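Local coordinates for protein galactan 1,3-beta-galactosidase (Phanerochaete chrysosporium, PDB 7BYS) that probably hydrolyses beta-1,3-galactan from the chain end, as an exo-acting glycosidase of family 43 that also carries a calcium-containing carbohydrate-binding module, at residues F98-V112 with Y124-E138. Residues are numbered along the deposited sequence; the frame is centred on the assembly and turned at random. Where two conformers were deposited one is given.
Sequences FHSDSSNYGAAMVGV and YKGSFKPLGADSRDE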
loop_
_atom_site.group_PDB
_atom_site.type_symbol
_atom_site.label_atom_id
_atom_site.label_comp_id
_atom_site.label_asym_id
_atom_site.label_seq_id
_atom_site.Cartn_x
_atom_site.Cartn_y
_atom_site.Cartn_z
ATOM N N PHE A 98 13.050 -12.121 -4.170
ATOM C CA PHE A 98 12.964 -10.671 -4.261
ATOM C C PHE A 98 13.446 -10.219 -5.628
ATOM O O PHE A 98 14.141 -10.947 -6.338
ATOM C CB PHE A 98 13.741 -9.976 -3.130
ATOM C CG PHE A 98 15.185 -10.409 -3.002
ATOM C CD1 PHE A 98 15.535 -11.474 -2.180
ATOM C CD2 PHE A 98 16.185 -9.730 -3.677
ATOM C CE1 PHE A 98 16.867 -11.854 -2.032
ATOM C CE2 PHE A 98 17.524 -10.111 -3.534
ATOM C CZ PHE A 98 17.859 -11.174 -2.719
ATOM N N HIS A 99 13.068 -8.995 -5.991
ATOM C CA HIS A 99 13.604 -8.349 -7.179
ATOM C C HIS A 99 15.007 -7.862 -6.835
ATOM O O HIS A 99 15.184 -7.083 -5.888
ATOM C CB HIS A 99 12.691 -7.186 -7.568
ATOM C CG HIS A 99 13.219 -6.310 -8.667
ATOM N ND1 HIS A 99 12.636 -5.098 -8.965
ATOM C CD2 HIS A 99 14.237 -6.464 -9.551
ATOM C CE1 HIS A 99 13.281 -4.533 -9.970
ATOM N NE2 HIS A 99 14.261 -5.337 -10.342
ATOM N N SER A 100 15.997 -8.360 -7.572
ATOM C CA SER A 100 17.398 -8.026 -7.361
ATOM C C SER A 100 17.860 -7.189 -8.549
ATOM O O SER A 100 17.682 -7.593 -9.703
ATOM C CB SER A 100 18.195 -9.326 -7.246
ATOM O OG SER A 100 19.593 -9.084 -7.198
ATOM N N ASP A 101 18.410 -6.006 -8.281
ATOM C CA ASP A 101 18.757 -5.148 -9.405
ATOM C C ASP A 101 19.924 -4.234 -9.058
ATOM O O ASP A 101 20.368 -4.150 -7.905
ATOM C CB ASP A 101 17.545 -4.334 -9.894
ATOM C CG ASP A 101 17.395 -4.363 -11.410
ATOM O OD1 ASP A 101 18.420 -4.161 -12.107
ATOM O OD2 ASP A 101 16.271 -4.609 -11.907
ATOM N N SER A 102 20.434 -3.579 -10.101
ATOM C CA SER A 102 21.324 -2.435 -9.989
ATOM C C SER A 102 20.496 -1.163 -9.820
ATOM O O SER A 102 19.284 -1.148 -10.041
ATOM C CB SER A 102 22.209 -2.340 -11.235
ATOM O OG SER A 102 21.429 -2.204 -12.407
ATOM N N SER A 103 21.166 -0.073 -9.426
ATOM C CA SER A 103 20.447 1.164 -9.146
ATOM C C SER A 103 19.775 1.741 -10.389
ATOM O O SER A 103 18.819 2.509 -10.258
ATOM C CB SER A 103 21.383 2.201 -8.523
ATOM O OG SER A 103 22.477 2.465 -9.386
ATOM N N ASN A 104 20.249 1.400 -11.588
ATOM C CA ASN A 104 19.609 1.852 -12.819
ATOM C C ASN A 104 18.570 0.869 -13.352
ATOM O O ASN A 104 18.050 1.071 -14.455
ATOM C CB ASN A 104 20.655 2.210 -13.892
ATOM C CG ASN A 104 21.433 1.010 -14.406
ATOM O OD1 ASN A 104 21.141 -0.140 -14.078
ATOM N ND2 ASN A 104 22.442 1.281 -15.229
ATOM N N TYR A 105 18.269 -0.195 -12.598
ATOM C CA TYR A 105 17.282 -1.210 -12.975
ATOM C C TYR A 105 17.626 -1.920 -14.284
ATOM O O TYR A 105 16.743 -2.455 -14.965
ATOM C CB TYR A 105 15.858 -0.646 -12.982
ATOM C CG TYR A 105 15.406 -0.249 -11.604
ATOM C CD1 TYR A 105 14.834 -1.184 -10.750
ATOM C CD2 TYR A 105 15.576 1.046 -11.139
ATOM C CE1 TYR A 105 14.421 -0.837 -9.483
ATOM C CE2 TYR A 105 15.171 1.404 -9.868
ATOM C CZ TYR A 105 14.592 0.456 -9.043
ATOM O OH TYR A 105 14.192 0.813 -7.775
ATOM N N GLY A 106 18.907 -1.958 -14.650
ATOM C CA GLY A 106 19.322 -2.610 -15.871
ATOM C C GLY A 106 19.625 -4.084 -15.760
ATOM O O GLY A 106 19.762 -4.746 -16.791
ATOM N N ALA A 107 19.738 -4.621 -14.542
ATOM C CA ALA A 107 20.103 -6.020 -14.335
ATOM C C ALA A 107 18.903 -6.964 -14.386
ATOM O O ALA A 107 19.032 -8.084 -14.892
ATOM C CB ALA A 107 20.842 -6.182 -13.004
ATOM N N ALA A 108 17.750 -6.537 -13.860
ATOM C CA ALA A 108 16.475 -7.251 -13.990
ATOM C C ALA A 108 16.576 -8.732 -13.610
ATOM O O ALA A 108 16.325 -9.622 -14.418
ATOM C CB ALA A 108 15.892 -7.076 -15.392
ATOM N N MET A 109 16.919 -8.974 -12.345
ATOM C CA MET A 109 17.067 -10.328 -11.833
ATOM C C MET A 109 16.135 -10.581 -10.654
ATOM O O MET A 109 15.497 -9.668 -10.120
ATOM C CB MET A 109 18.518 -10.584 -11.414
ATOM C CG MET A 109 19.482 -10.546 -12.580
ATOM S SD MET A 109 21.197 -10.527 -12.037
ATOM C CE MET A 109 22.058 -10.641 -13.606
ATOM N N VAL A 110 16.036 -11.858 -10.278
ATOM C CA VAL A 110 15.463 -12.258 -9.005
ATOM C C VAL A 110 16.619 -12.643 -8.100
ATOM O O VAL A 110 17.713 -12.994 -8.556
ATOM C CB VAL A 110 14.449 -13.430 -9.108
ATOM C CG1 VAL A 110 13.204 -13.027 -9.880
ATOM C CG2 VAL A 110 15.106 -14.670 -9.712
ATOM N N GLY A 111 16.391 -12.554 -6.797
ATOM C CA GLY A 111 17.304 -13.106 -5.812
ATOM C C GLY A 111 16.554 -14.082 -4.925
ATOM O O GLY A 111 15.336 -13.974 -4.755
ATOM N N VAL A 112 17.287 -15.047 -4.364
ATOM C CA VAL A 112 16.732 -16.093 -3.511
ATOM C C VAL A 112 17.559 -16.178 -2.233
ATOM O O VAL A 112 18.792 -16.061 -2.267
ATOM C CB VAL A 112 16.669 -17.461 -4.224
ATOM C CG1 VAL A 112 16.054 -18.514 -3.305
ATOM C CG2 VAL A 112 15.871 -17.349 -5.518
ATOM N N TYR A 124 21.579 -15.616 1.623
ATOM C CA TYR A 124 21.424 -15.318 0.210
ATOM C C TYR A 124 22.116 -16.383 -0.627
ATOM O O TYR A 124 23.254 -16.773 -0.343
ATOM C CB TYR A 124 22.047 -13.947 -0.037
ATOM C CG TYR A 124 22.202 -13.477 -1.464
ATOM C CD1 TYR A 124 21.104 -13.320 -2.303
ATOM C CD2 TYR A 124 23.449 -13.114 -1.947
ATOM C CE1 TYR A 124 21.255 -12.848 -3.598
ATOM C CE2 TYR A 124 23.615 -12.651 -3.231
ATOM C CZ TYR A 124 22.513 -12.505 -4.050
ATOM O OH TYR A 124 22.710 -12.034 -5.323
ATOM N N LYS A 125 21.428 -16.847 -1.667
ATOM C CA LYS A 125 21.912 -17.904 -2.541
ATOM C C LYS A 125 22.362 -17.394 -3.898
ATOM O O LYS A 125 22.891 -18.180 -4.693
ATOM C CB LYS A 125 20.818 -18.958 -2.760
ATOM C CG LYS A 125 20.329 -19.641 -1.492
ATOM C CD LYS A 125 21.453 -20.399 -0.796
ATOM C CE LYS A 125 21.002 -21.790 -0.372
ATOM N NZ LYS A 125 20.384 -22.557 -1.499
ATOM N N GLY A 126 22.163 -16.113 -4.189
ATOM C CA GLY A 126 22.498 -15.596 -5.498
ATOM C C GLY A 126 21.320 -15.033 -6.269
ATOM O O GLY A 126 20.149 -15.290 -5.949
ATOM N N SER A 127 21.633 -14.253 -7.297
ATOM C CA SER A 127 20.632 -13.659 -8.168
ATOM C C SER A 127 20.772 -14.184 -9.592
ATOM O O SER A 127 21.870 -14.555 -10.028
ATOM C CB SER A 127 20.745 -12.133 -8.158
ATOM O OG SER A 127 20.593 -11.634 -6.837
ATOM N N PHE A 128 19.657 -14.198 -10.325
ATOM C CA PHE A 128 19.663 -14.727 -11.683
ATOM C C PHE A 128 18.460 -14.208 -12.465
ATOM O O PHE A 128 17.515 -13.649 -11.899
ATOM C CB PHE A 128 19.701 -16.263 -11.678
ATOM C CG PHE A 128 18.528 -16.900 -10.968
ATOM C CD1 PHE A 128 18.553 -17.123 -9.597
ATOM C CD2 PHE A 128 17.404 -17.268 -11.673
ATOM C CE1 PHE A 128 17.474 -17.709 -8.957
ATOM C CE2 PHE A 128 16.321 -17.851 -11.035
ATOM C CZ PHE A 128 16.363 -18.068 -9.677
ATOM N N LYS A 129 18.526 -14.372 -13.799
ATOM C CA LYS A 129 17.397 -14.081 -14.678
ATOM C C LYS A 129 16.575 -15.344 -14.876
ATOM O O LYS A 129 17.116 -16.351 -15.365
ATOM C CB LYS A 129 17.885 -13.600 -16.031
ATOM C CG LYS A 129 18.423 -12.176 -16.049
ATOM C CD LYS A 129 18.648 -11.722 -17.489
ATOM C CE LYS A 129 18.997 -10.250 -17.579
ATOM N NZ LYS A 129 17.847 -9.387 -17.222
ATOM N N PRO A 130 15.282 -15.340 -14.545
ATOM C CA PRO A 130 14.464 -16.555 -14.691
ATOM C C PRO A 130 14.285 -16.947 -16.154
ATOM O O PRO A 130 13.829 -16.150 -16.980
ATOM C CB PRO A 130 13.127 -16.166 -14.050
ATOM C CG PRO A 130 13.100 -14.685 -14.096
ATOM C CD PRO A 130 14.524 -14.223 -13.961
ATOM N N LEU A 131 14.638 -18.197 -16.459
ATOM C CA LEU A 131 14.707 -18.707 -17.834
ATOM C C LEU A 131 15.521 -17.797 -18.748
ATOM O O LEU A 131 15.320 -17.787 -19.969
ATOM C CB LEU A 131 13.320 -19.008 -18.412
ATOM C CG LEU A 131 12.448 -19.880 -17.501
ATOM C CD1 LEU A 131 11.053 -19.961 -18.042
ATOM C CD2 LEU A 131 13.040 -21.280 -17.329
ATOM N N GLY A 132 16.434 -17.021 -18.169
ATOM C CA GLY A 132 17.280 -16.126 -18.921
ATOM C C GLY A 132 16.647 -14.809 -19.320
ATOM O O GLY A 132 17.306 -14.013 -19.995
ATOM N N ALA A 133 15.402 -14.553 -18.931
ATOM C CA ALA A 133 14.692 -13.336 -19.307
ATOM C C ALA A 133 14.636 -12.372 -18.129
ATOM O O ALA A 133 14.923 -12.732 -16.988
ATOM C CB ALA A 133 13.275 -13.668 -19.791
ATOM N N ASP A 134 14.274 -11.125 -18.435
ATOM C CA ASP A 134 14.164 -10.090 -17.419
ATOM C C ASP A 134 13.128 -10.463 -16.371
ATOM O O ASP A 134 12.084 -11.055 -16.665
ATOM C CB ASP A 134 13.657 -8.789 -18.045
ATOM C CG ASP A 134 14.689 -8.093 -18.897
ATOM O OD1 ASP A 134 15.848 -8.568 -18.983
ATOM O OD2 ASP A 134 14.324 -7.049 -19.489
ATOM N N SER A 135 13.409 -10.051 -15.143
ATOM C CA SER A 135 12.405 -10.028 -14.086
ATOM C C SER A 135 12.628 -8.760 -13.281
ATOM O O SER A 135 13.720 -8.550 -12.742
ATOM C CB SER A 135 12.532 -11.266 -13.197
ATOM O OG SER A 135 11.567 -11.259 -12.155
ATOM N N ARG A 136 11.598 -7.915 -13.198
ATOM C CA ARG A 136 11.679 -6.714 -12.378
ATOM C C ARG A 136 10.687 -6.827 -11.224
ATOM O O ARG A 136 10.905 -7.650 -10.332
ATOM C CB ARG A 136 11.578 -5.442 -13.228
ATOM C CG ARG A 136 12.858 -5.205 -14.012
ATOM C CD ARG A 136 12.800 -3.935 -14.850
ATOM N NE ARG A 136 14.062 -3.682 -15.542
ATOM C CZ ARG A 136 14.407 -4.232 -16.702
ATOM N NH1 ARG A 136 13.611 -5.095 -17.317
ATOM N NH2 ARG A 136 15.584 -3.933 -17.243
ATOM N N ASP A 137 9.585 -6.074 -11.214
ATOM C CA ASP A 137 8.589 -6.298 -10.165
ATOM C C ASP A 137 8.146 -7.755 -10.210
ATOM O O ASP A 137 7.920 -8.318 -11.287
ATOM C CB ASP A 137 7.341 -5.455 -10.418
ATOM C CG ASP A 137 7.467 -4.023 -9.950
ATOM O OD1 ASP A 137 8.572 -3.571 -9.613
ATOM O OD2 ASP A 137 6.433 -3.337 -9.966
ATOM N N GLU A 138 8.024 -8.371 -9.039
ATOM C CA GLU A 138 7.661 -9.780 -8.981
ATOM C C GLU A 138 6.820 -10.045 -7.745
ATOM O O GLU A 138 6.768 -9.237 -6.813
ATOM C CB GLU A 138 8.893 -10.706 -9.016
ATOM C CG GLU A 138 10.015 -10.380 -8.025
ATOM C CD GLU A 138 9.589 -10.409 -6.562
ATOM O OE1 GLU A 138 9.868 -9.424 -5.865
ATOM O OE2 GLU A 138 8.954 -11.394 -6.105
HETATM O O HOH W 1 10.354 -4.282 -7.745
HETATM O O HOH W 2 19.167 -6.884 -18.087
HETATM O O HOH W 3 12.582 -9.750 -10.142
#
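Arg-136 sets out with CG anti to its carbonyl carbon (chi1 -73°) and runs extended to NE, a course that carries its guanidinium to the loop around Tyr-105, while His-99, with CG turned away from its own backbone N (chi1 172°), lays its ring under the Arg-136 backbone. Arg-136 NE and NH2 grip Tyr-105 O side-on, each at 3.0 Å and in the guanidinium plane. Ala-108 CB sits over the centre of one guanidinium face, 3.5 Å from Arg-136 CZ, and Arg-136 NH1 forms a salt bridge with Asp-134 OD2. With an alanine here in place of Arg-136, Tyr-105 O would probably lose both of these donors and Asp-134 one of its two cationic mates, and the loop could shift. The other mate is Lys-129, whose NZ also donates to Ala-107 O at 2.9 Å and to Ala-108 O. On the opposite face of that last carbonyl group comes Ser-135 N.

Arg-136 CA stands 3.6 Å above the centroid of the His-99 ring, a CH-pi contact. In the ring plane, His-99 NE2 donates to Asp-101 OD2 at 2.6 Å, and a water links ND1 to OD1 of Asp-137, whose OD2 accepts from Ala-188 N. Farther along, Val-110 and Phe-128 exchange two backbone bonds, and Val-110 CG2 lies over the Phe-128 ring, 3.7 Å from its centroid. Tyr-105 OH reaches Glu-81, which binds galactose, as do Arg-82 and Asp-137. The antiparallel strands 109-115 and 123-128 are the last two of a four-stranded sheet, a blade of the five-bladed beta-propeller of family 43, and 129-137 leads from its outer edge to the galactose site.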